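Local coordinates for protein pectate lyase 1 (Juniperus ashei, PDB 1PXZ) that cleaves pectate by calcium-dependent elimination, though with low activity, and is the major allergen of mountain cedar pollen, at residues V178-T183 / D205-D210; Y235-V240 / N258-S263; E278-I283 / W294-T299. One frame throughout, in Å; residues are numbered along the deposited sequence.

Interaction 1. Residues V178-T183 / D205-D210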
loop_
_atom_site.group_PDB
_atom_site.type_symbol
_atom_site.label_atom_id
_atom_site.label_comp_id
_atom_site.label_asym_id
_atom_site.label_seq_id
_atom_site.Cartn_x
_atom_site.Cartn_y
_atom_site.Cartn_z
ATOM N N VAL A 178 4.298 0.370 -6.889
ATOM C CA VAL A 178 5.543 0.820 -6.255
ATOM C C VAL A 178 6.674 0.560 -7.231
ATOM O O VAL A 178 6.866 -0.586 -7.643
ATOM C CB VAL A 178 5.759 0.089 -4.930
ATOM C CG1 VAL A 178 7.061 0.509 -4.249
ATOM C CG2 VAL A 178 4.591 0.339 -3.985
ATOM N N THR A 179 7.393 1.574 -7.671
ATOM C CA THR A 179 8.388 1.448 -8.708
ATOM C C THR A 179 9.591 2.366 -8.511
ATOM O O THR A 179 9.601 3.255 -7.664
ATOM C CB THR A 179 7.830 1.840 -10.100
ATOM O OG1 THR A 179 7.465 3.229 -10.044
ATOM C CG2 THR A 179 6.574 1.085 -10.476
ATOM N N LEU A 180 10.583 2.123 -9.366
ATOM C CA LEU A 180 11.747 2.960 -9.535
ATOM C C LEU A 180 12.510 3.245 -8.256
ATOM O O LEU A 180 12.638 4.413 -7.872
ATOM C CB LEU A 180 11.362 4.334 -10.137
ATOM C CG LEU A 180 12.565 5.172 -10.587
ATOM C CD1 LEU A 180 13.311 4.439 -11.697
ATOM C CD2 LEU A 180 12.164 6.567 -11.049
ATOM N N GLY A 181 13.045 2.224 -7.595
ATOM C CA GLY A 181 13.900 2.522 -6.461
ATOM C C GLY A 181 13.183 2.883 -5.186
ATOM O O GLY A 181 13.771 3.397 -4.236
ATOM N N SER A 182 11.879 2.614 -5.121
ATOM C CA SER A 182 11.164 2.865 -3.871
ATOM C C SER A 182 11.548 1.825 -2.835
ATOM O O SER A 182 11.770 0.663 -3.181
ATOM C CB SER A 182 9.642 2.825 -4.082
ATOM O OG SER A 182 9.281 3.844 -5.017
ATOM N N THR A 183 11.615 2.255 -1.579
ATOM C CA THR A 183 11.972 1.251 -0.569
ATOM C C THR A 183 11.621 1.807 0.794
ATOM O O THR A 183 11.268 2.995 0.901
ATOM C CB THR A 183 13.455 0.871 -0.736
ATOM O OG1 THR A 183 13.742 -0.272 0.078
ATOM C CG2 THR A 183 14.351 2.014 -0.281
ATOM N N ASP A 205 11.051 -5.819 -15.835
ATOM C CA ASP A 205 12.086 -6.839 -15.736
ATOM C C ASP A 205 13.432 -6.240 -16.151
ATOM O O ASP A 205 14.480 -6.864 -16.020
ATOM C CB ASP A 205 11.796 -8.067 -16.590
ATOM C CG ASP A 205 11.444 -7.783 -18.030
ATOM O OD1 ASP A 205 12.064 -6.888 -18.640
ATOM O OD2 ASP A 205 10.538 -8.470 -18.553
ATOM N N THR A 206 13.355 -5.017 -16.652
ATOM C CA THR A 206 14.527 -4.248 -17.043
ATOM C C THR A 206 15.158 -3.532 -15.858
ATOM O O THR A 206 16.386 -3.411 -15.762
ATOM C CB THR A 206 14.101 -3.245 -18.133
ATOM O OG1 THR A 206 13.772 -1.984 -17.549
ATOM C CG2 THR A 206 12.834 -3.755 -18.809
ATOM N N TYR A 207 14.338 -3.041 -14.921
ATOM C CA TYR A 207 14.883 -2.214 -13.849
ATOM C C TYR A 207 15.450 -2.995 -12.674
ATOM O O TYR A 207 14.816 -3.109 -11.615
ATOM C CB TYR A 207 13.797 -1.254 -13.327
ATOM C CG TYR A 207 14.410 -0.096 -12.570
ATOM C CD1 TYR A 207 14.960 0.983 -13.251
ATOM C CD2 TYR A 207 14.432 -0.088 -11.182
ATOM C CE1 TYR A 207 15.520 2.040 -12.555
ATOM C CE2 TYR A 207 14.994 0.964 -10.483
ATOM C CZ TYR A 207 15.540 2.025 -11.177
ATOM O OH TYR A 207 16.100 3.075 -10.485
ATOM N N ASP A 208 16.661 -3.530 -12.817
ATOM C CA ASP A 208 17.234 -4.309 -11.712
ATOM C C ASP A 208 17.644 -3.436 -10.544
ATOM O O ASP A 208 18.090 -3.900 -9.484
ATOM C CB ASP A 208 18.412 -5.134 -12.243
ATOM C CG ASP A 208 18.974 -4.499 -13.504
ATOM O OD1 ASP A 208 18.245 -4.446 -14.518
ATOM O OD2 ASP A 208 20.139 -4.052 -13.460
ATOM N N ASP A 209 17.498 -2.109 -10.649
ATOM C CA ASP A 209 17.854 -1.339 -9.440
ATOM C C ASP A 209 16.801 -1.504 -8.351
ATOM O O ASP A 209 16.963 -1.102 -7.195
ATOM C CB ASP A 209 18.105 0.120 -9.816
ATOM C CG ASP A 209 19.524 0.305 -10.338
ATOM O OD1 ASP A 209 20.310 -0.669 -10.281
ATOM O OD2 ASP A 209 19.848 1.417 -10.806
ATOM N N ASP A 210 15.681 -2.149 -8.681
ATOM C CA ASP A 210 14.703 -2.533 -7.674
ATOM C C ASP A 210 15.229 -3.648 -6.780
ATOM O O ASP A 210 14.536 -4.039 -5.835
ATOM C CB ASP A 210 13.397 -2.967 -8.348
ATOM C CG ASP A 210 12.602 -1.755 -8.813
ATOM O OD1 ASP A 210 12.813 -0.663 -8.229
ATOM O OD2 ASP A 210 11.795 -1.943 -9.750
HETATM O O HOH W 1 10.469 0.067 -6.308
#
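Tyr207 carries its CG anti to the backbone N (chi1 -161°), which swings the phenol ring out of the 205-210 loop onto the turn at 178-183. Leu180 also has CG anti to N (chi1 -169°); its side chain sets off away from the loop, but the end comes back far enough for one methyl to meet the ring. Asp210 does the reverse, with CG anti to its carbonyl carbon and beside its own N, so that the carboxylate extends toward Gly181.

The touching itself is narrow. Leu180 CD1 sits 3.3 Å from Tyr207 CZ, a tight fit, the two side chains crossing obliquely at the hydroxyl end of the ring. Next to it, Gly181 N donates to Asp210 OD1 at 3.0 Å, almost straight at 169°, and meets that oxygen nearly along its C-O axis. Water 1 is a second donor to Asp210 OD1, at 3.1 Å, and is itself held weakly by Ser182 N. Two donors therefore grip one oxygen of a buried acid.

In the parallel beta-helix, Leu180 and Gly181 form the corner where strand 174-179 gives way to strand 185-195, while 205-210 belongs to the longer loop of the next coil. Ser182 OG pins this corner by donating to Thr179 O at 2.7 Å from above the carbonyl plane, and it also bonds to Val158 N of the preceding coil. On the loop side, Tyr207 centres an inverse gamma turn. Thr179 lies close to Asp177, probably a calcium ligand as in related pectate lyases, and Tyr235 packs against Asp210.

Interaction 2. Residues Y235-V240 / N258-S263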
loop_
_atom_site.group_PDB
_atom_site.type_symbol
_atom_site.label_atom_id
_atom_site.label_comp_id
_atom_site.label_asym_id
_atom_site.label_seq_id
_atom_site.Cartn_x
_atom_site.Cartn_y
_atom_site.Cartn_z
ATOM N N TYR A 235 12.467 -8.417 -8.430
ATOM C CA TYR A 235 13.793 -8.024 -7.970
ATOM C C TYR A 235 13.996 -7.858 -6.482
ATOM O O TYR A 235 14.994 -8.333 -5.919
ATOM C CB TYR A 235 14.144 -6.653 -8.611
ATOM C CG TYR A 235 14.521 -6.850 -10.064
ATOM C CD1 TYR A 235 15.597 -7.686 -10.341
ATOM C CD2 TYR A 235 13.845 -6.259 -11.115
ATOM C CE1 TYR A 235 15.998 -7.921 -11.638
ATOM C CE2 TYR A 235 14.245 -6.491 -12.429
ATOM C CZ TYR A 235 15.319 -7.322 -12.677
ATOM O OH TYR A 235 15.753 -7.580 -13.958
ATOM N N GLY A 236 13.144 -7.151 -5.738
ATOM C CA GLY A 236 13.515 -6.872 -4.352
ATOM C C GLY A 236 13.024 -7.873 -3.336
ATOM O O GLY A 236 12.886 -9.070 -3.583
ATOM N N LEU A 237 12.717 -7.394 -2.138
ATOM C CA LEU A 237 12.336 -8.243 -1.016
ATOM C C LEU A 237 10.974 -7.844 -0.487
ATOM O O LEU A 237 10.780 -6.650 -0.216
ATOM C CB LEU A 237 13.374 -8.047 0.100
ATOM C CG LEU A 237 13.141 -8.578 1.503
ATOM C CD1 LEU A 237 13.011 -10.090 1.488
ATOM C CD2 LEU A 237 14.290 -8.164 2.417
ATOM N N VAL A 238 10.065 -8.807 -0.345
ATOM C CA VAL A 238 8.773 -8.456 0.241
ATOM C C VAL A 238 8.447 -9.417 1.382
ATOM O O VAL A 238 8.452 -10.626 1.146
ATOM C CB VAL A 238 7.604 -8.517 -0.757
ATOM C CG1 VAL A 238 6.383 -7.861 -0.102
ATOM C CG2 VAL A 238 7.933 -7.851 -2.072
ATOM N N HIS A 239 8.160 -8.880 2.550
ATOM C CA HIS A 239 7.683 -9.660 3.683
ATOM C C HIS A 239 6.153 -9.606 3.723
ATOM O O HIS A 239 5.587 -8.534 3.944
ATOM C CB HIS A 239 8.302 -9.150 4.986
ATOM C CG HIS A 239 7.973 -9.947 6.201
ATOM N ND1 HIS A 239 7.805 -9.403 7.447
ATOM C CD2 HIS A 239 7.776 -11.296 6.317
ATOM C CE1 HIS A 239 7.513 -10.361 8.315
ATOM N NE2 HIS A 239 7.495 -11.523 7.656
ATOM N N VAL A 240 5.507 -10.731 3.493
ATOM C CA VAL A 240 4.035 -10.797 3.459
ATOM C C VAL A 240 3.544 -11.480 4.721
ATOM O O VAL A 240 3.633 -12.707 4.805
ATOM C CB VAL A 240 3.544 -11.528 2.202
ATOM C CG1 VAL A 240 2.014 -11.516 2.103
ATOM C CG2 VAL A 240 4.103 -10.897 0.929
ATOM N N ASN A 258 13.269 -12.913 -10.030
ATOM C CA ASN A 258 13.887 -13.302 -8.771
ATOM C C ASN A 258 13.592 -12.359 -7.625
ATOM O O ASN A 258 14.518 -11.815 -7.018
ATOM C CB ASN A 258 15.413 -13.374 -8.961
ATOM C CG ASN A 258 16.225 -13.886 -7.797
ATOM O OD1 ASN A 258 17.417 -13.562 -7.668
ATOM N ND2 ASN A 258 15.685 -14.677 -6.901
ATOM N N PRO A 259 12.336 -12.157 -7.269
ATOM C CA PRO A 259 12.079 -11.447 -6.006
ATOM C C PRO A 259 12.263 -12.451 -4.872
ATOM O O PRO A 259 12.129 -13.671 -5.066
ATOM C CB PRO A 259 10.606 -11.031 -6.160
ATOM C CG PRO A 259 10.028 -12.203 -6.896
ATOM C CD PRO A 259 11.091 -12.580 -7.914
ATOM N N THR A 260 12.561 -11.928 -3.695
ATOM C CA THR A 260 12.543 -12.677 -2.453
ATOM C C THR A 260 11.201 -12.420 -1.777
ATOM O O THR A 260 10.878 -11.287 -1.446
ATOM C CB THR A 260 13.712 -12.271 -1.522
ATOM O OG1 THR A 260 14.910 -12.579 -2.257
ATOM C CG2 THR A 260 13.703 -13.071 -0.231
ATOM N N ILE A 261 10.439 -13.477 -1.588
ATOM C CA ILE A 261 9.116 -13.392 -0.995
ATOM C C ILE A 261 9.045 -14.244 0.258
ATOM O O ILE A 261 9.166 -15.457 0.191
ATOM C CB ILE A 261 8.023 -13.812 -2.012
ATOM C CG1 ILE A 261 8.082 -12.943 -3.264
ATOM C CG2 ILE A 261 6.678 -13.808 -1.303
ATOM C CD1 ILE A 261 7.144 -13.311 -4.402
ATOM N N LEU A 262 8.854 -13.578 1.391
ATOM C CA LEU A 262 8.757 -14.197 2.694
ATOM C C LEU A 262 7.318 -14.126 3.185
ATOM O O LEU A 262 6.872 -13.128 3.743
ATOM C CB LEU A 262 9.745 -13.561 3.674
ATOM C CG LEU A 262 11.189 -13.461 3.125
ATOM C CD1 LEU A 262 12.118 -12.910 4.197
ATOM C CD2 LEU A 262 11.688 -14.812 2.622
ATOM N N SER A 263 6.611 -15.236 2.934
ATOM C CA SER A 263 5.224 -15.375 3.356
ATOM C C SER A 263 5.172 -15.984 4.754
ATOM O O SER A 263 5.683 -17.083 4.947
ATOM C CB SER A 263 4.461 -16.244 2.352
ATOM O OG SER A 263 3.167 -16.555 2.857
HETATM O O HOH W 2 16.726 -9.988 -7.614
#
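Two successive coils of the parallel beta-helix pair here, strand 237-240 lying beside strand 260-263 with their axes 4.7 Å apart and 10° from parallel. The backbone ladder starts where Thr260 N donates to Gly236 O at 2.9 Å; Val238 N then gives to Thr260 O at 2.8 Å, and both bonds run nearly along the C=O axes. Leu262 N to Val238 O continues the ladder. Its last rung, Val240 N to Leu262 O, comes in from above the carbonyl plane. Before the strands begin, water 2 bridges two carbonyls by donating to both Tyr235 O and Asn258 O.

On one face, residues in register lie next to each other, Leu237 by Thr260 and His239 by Leu262. Leu237 and Thr260 run side by side, with CG of one and CG2 of the other both anti to N, so that Leu237 CD1 lies 3.5 Å from Thr260 CG2 and 4.0 Å from Leu262 CD1. His239 crosses Leu262 at about a right angle, its ring edge at CD2 reaching Leu262 O at 3.3 Å; its nitrogens bond instead to Tyr321 and Glu264. Val238, Val240 and Ile261 turn to the other face, where Trp296 covers Ile261. In-register parallel rungs between successive coils are typical of the pectate lyase beta-helix.

Interaction 3. Residues E278-I283 / W294-T299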
loop_
_atom_site.group_PDB
_atom_site.type_symbol
_atom_site.label_atom_id
_atom_site.label_comp_id
_atom_site.label_asym_id
_atom_site.label_seq_id
_atom_site.Cartn_x
_atom_site.Cartn_y
_atom_site.Cartn_z
ATOM N N GLU A 278 -3.385 -23.037 -6.401
ATOM C CA GLU A 278 -2.030 -22.633 -6.045
ATOM C C GLU A 278 -1.973 -21.145 -5.675
ATOM O O GLU A 278 -2.431 -20.286 -6.423
ATOM C CB GLU A 278 -1.012 -22.896 -7.171
ATOM C CG GLU A 278 0.395 -22.744 -6.581
ATOM C CD GLU A 278 1.499 -22.956 -7.586
ATOM O OE1 GLU A 278 1.217 -23.588 -8.626
ATOM O OE2 GLU A 278 2.641 -22.491 -7.331
ATOM N N VAL A 279 -1.412 -20.867 -4.506
ATOM C CA VAL A 279 -1.346 -19.484 -4.020
ATOM C C VAL A 279 -0.351 -18.696 -4.864
ATOM O O VAL A 279 -0.602 -17.538 -5.210
ATOM C CB VAL A 279 -0.888 -19.475 -2.558
ATOM C CG1 VAL A 279 -0.408 -18.083 -2.126
ATOM C CG2 VAL A 279 -1.982 -20.000 -1.626
ATOM N N THR A 280 0.777 -19.330 -5.170
ATOM C CA THR A 280 1.934 -18.794 -5.857
ATOM C C THR A 280 1.893 -18.914 -7.374
ATOM O O THR A 280 1.333 -19.833 -7.976
ATOM C CB THR A 280 3.229 -19.549 -5.437
ATOM O OG1 THR A 280 2.921 -20.952 -5.298
ATOM C CG2 THR A 280 3.731 -19.071 -4.087
ATOM N N LYS A 281 2.543 -17.946 -8.019
ATOM C CA LYS A 281 2.736 -17.979 -9.448
ATOM C C LYS A 281 4.070 -17.338 -9.842
ATOM O O LYS A 281 4.277 -16.154 -9.606
ATOM C CB LYS A 281 1.608 -17.271 -10.218
ATOM C CG LYS A 281 1.703 -17.612 -11.714
ATOM C CD LYS A 281 0.404 -17.249 -12.428
ATOM C CE LYS A 281 0.622 -17.269 -13.939
ATOM N NZ LYS A 281 0.469 -15.911 -14.541
ATOM N N ARG A 282 4.957 -18.136 -10.439
ATOM C CA ARG A 282 6.211 -17.635 -10.971
ATOM C C ARG A 282 6.054 -17.271 -12.438
ATOM O O ARG A 282 5.552 -18.039 -13.254
ATOM C CB ARG A 282 7.341 -18.665 -10.874
ATOM C CG ARG A 282 7.987 -18.726 -9.500
ATOM C CD ARG A 282 7.608 -20.054 -8.852
ATOM N NE ARG A 282 8.411 -20.288 -7.644
ATOM C CZ ARG A 282 7.813 -20.749 -6.545
ATOM N NH1 ARG A 282 6.499 -20.990 -6.576
ATOM N NH2 ARG A 282 8.557 -20.948 -5.477
ATOM N N ILE A 283 6.507 -16.075 -12.768
ATOM C CA ILE A 283 6.349 -15.591 -14.137
ATOM C C ILE A 283 7.703 -15.392 -14.782
ATOM O O ILE A 283 8.579 -14.767 -14.182
ATOM C CB ILE A 283 5.528 -14.290 -14.064
ATOM C CG1 ILE A 283 4.105 -14.531 -13.552
ATOM C CG2 ILE A 283 5.501 -13.562 -15.389
ATOM C CD1 ILE A 283 3.503 -13.406 -12.745
ATOM N N TRP A 294 15.025 -18.972 -6.789
ATOM C CA TRP A 294 14.337 -17.850 -6.118
ATOM C C TRP A 294 13.951 -18.221 -4.702
ATOM O O TRP A 294 13.495 -19.303 -4.367
ATOM C CB TRP A 294 13.093 -17.474 -6.924
ATOM C CG TRP A 294 13.313 -17.028 -8.324
ATOM C CD1 TRP A 294 14.471 -16.902 -9.025
ATOM C CD2 TRP A 294 12.249 -16.629 -9.219
ATOM N NE1 TRP A 294 14.203 -16.444 -10.304
ATOM C CE2 TRP A 294 12.849 -16.274 -10.445
ATOM C CE3 TRP A 294 10.863 -16.552 -9.064
ATOM C CZ2 TRP A 294 12.097 -15.837 -11.542
ATOM C CZ3 TRP A 294 10.115 -16.118 -10.156
ATOM C CH2 TRP A 294 10.738 -15.770 -11.371
ATOM N N VAL A 295 14.092 -17.303 -3.750
ATOM C CA VAL A 295 13.832 -17.696 -2.373
ATOM C C VAL A 295 12.409 -17.240 -2.034
ATOM O O VAL A 295 12.192 -16.066 -1.748
ATOM C CB VAL A 295 14.863 -17.093 -1.418
ATOM C CG1 VAL A 295 14.441 -17.314 0.029
ATOM C CG2 VAL A 295 16.254 -17.698 -1.643
ATOM N N TRP A 296 11.489 -18.187 -2.145
ATOM C CA TRP A 296 10.086 -17.946 -1.826
ATOM C C TRP A 296 9.697 -18.868 -0.682
ATOM O O TRP A 296 9.538 -20.071 -0.882
ATOM C CB TRP A 296 9.176 -18.181 -3.028
ATOM C CG TRP A 296 9.309 -17.193 -4.145
ATOM C CD1 TRP A 296 10.333 -16.354 -4.437
ATOM C CD2 TRP A 296 8.313 -16.954 -5.162
ATOM N NE1 TRP A 296 10.065 -15.609 -5.548
ATOM C CE2 TRP A 296 8.819 -15.964 -6.011
ATOM C CE3 TRP A 296 7.041 -17.492 -5.418
ATOM C CZ2 TRP A 296 8.103 -15.489 -7.111
ATOM C CZ3 TRP A 296 6.323 -17.018 -6.514
ATOM C CH2 TRP A 296 6.868 -16.020 -7.346
ATOM N N ARG A 297 9.545 -18.316 0.516
ATOM C CA ARG A 297 9.292 -19.125 1.692
ATOM C C ARG A 297 7.886 -18.945 2.269
ATOM O O ARG A 297 7.327 -17.841 2.231
ATOM C CB ARG A 297 10.288 -18.793 2.804
ATOM C CG ARG A 297 11.732 -18.674 2.356
ATOM C CD ARG A 297 12.653 -19.063 3.512
ATOM N NE ARG A 297 12.593 -18.108 4.615
ATOM C CZ ARG A 297 13.533 -17.183 4.796
ATOM N NH1 ARG A 297 14.545 -17.144 3.935
ATOM N NH2 ARG A 297 13.460 -16.323 5.807
ATOM N N SER A 298 7.353 -20.051 2.783
ATOM C CA SER A 298 6.065 -20.043 3.478
ATOM C C SER A 298 6.260 -20.559 4.900
ATOM O O SER A 298 6.663 -21.717 5.078
ATOM C CB SER A 298 5.040 -20.886 2.718
ATOM O OG SER A 298 3.894 -21.149 3.506
ATOM N N THR A 299 6.003 -19.733 5.908
ATOM C CA THR A 299 6.172 -20.089 7.305
ATOM C C THR A 299 4.913 -19.897 8.127
ATOM O O THR A 299 4.441 -18.751 8.189
ATOM C CB THR A 299 7.275 -19.197 7.933
ATOM O OG1 THR A 299 8.448 -19.286 7.095
ATOM C CG2 THR A 299 7.643 -19.666 9.326
#
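Thr280 OG1 is held by two hydrogen bonds: it donates to Glu278 OE2 at 2.6 Å, using the anti lone pair of that carboxylate oxygen, and it takes part in a second bond with Val310 N. To reach both, the hydroxyl occupies the crowded position between the backbone N and the carbonyl carbon (chi1 39°). That rotation puts the methyl on the side of Trp296, where Thr280 CG2 approaches the ring edge at CE3, 3.9 Å away, the two side chains lying alongside each other and pointing opposite ways.

Arg282 carries most of the contact. Its chain bends at chi2, so that CG meets Trp294 CZ3 obliquely at 3.4 Å and also lies over the face of Trp296, 4.0 Å from the centroid of the six-membered ring, a CH-pi contact. Further out, the guanidinium lies over the rim of that face, offset, with Trp296 CE3 under its centre, 3.5 Å from Arg282 CZ, and the two planes 25° apart.

These residues sit at the C-terminal end of the parallel beta-helix. Strand 280-282 is the outermost of one parallel sheet, and strand 296-299 pairs with 260-264 in another; their axes pass 10.6 Å apart and run nearly antiparallel, at 173°. The two indoles and Arg282 do most of the filling between them, and no hydrogen bond crosses between the segments. Trp296 is buried, its NE1 bonded to Pro259 O.

Backbone carbonyls meet the rims of both indoles in their planes: Lys281 O is 3.4 Å from Trp296 CH2, and Ile283 O is 3.7 Å from Trp294 CH2. At the polar end of Arg282, NH2 bonds to Ser312 OG and Val310 O, which would hold the guanidinium in place over the tryptophan.

How the interactions relate
The three contacts follow one another along the chain of one beta-helix. Interaction 2 is the buried one, backbone hydrogen bonding between neighbouring coils; interaction 1 is a surface contact that pairs one carboxylate bond with a leucine-tyrosine touch, at the turn after a strand; interaction 3 is partly buried and joins two facing sheets, mainly through side chains. Tyr235 couples interactions 1 and 2: its OH lies 2.5 Å from Asp205 O, a probable hydrogen bond. Interactions 2 and 3 share a sheet, since strands 260-264 and 296-299 are neighbours, with Ser263 N 2.8 Å from Arg297 O. Interactions 1 and 3 reach one sheet, through strands 174-179 and 280-282, without touching.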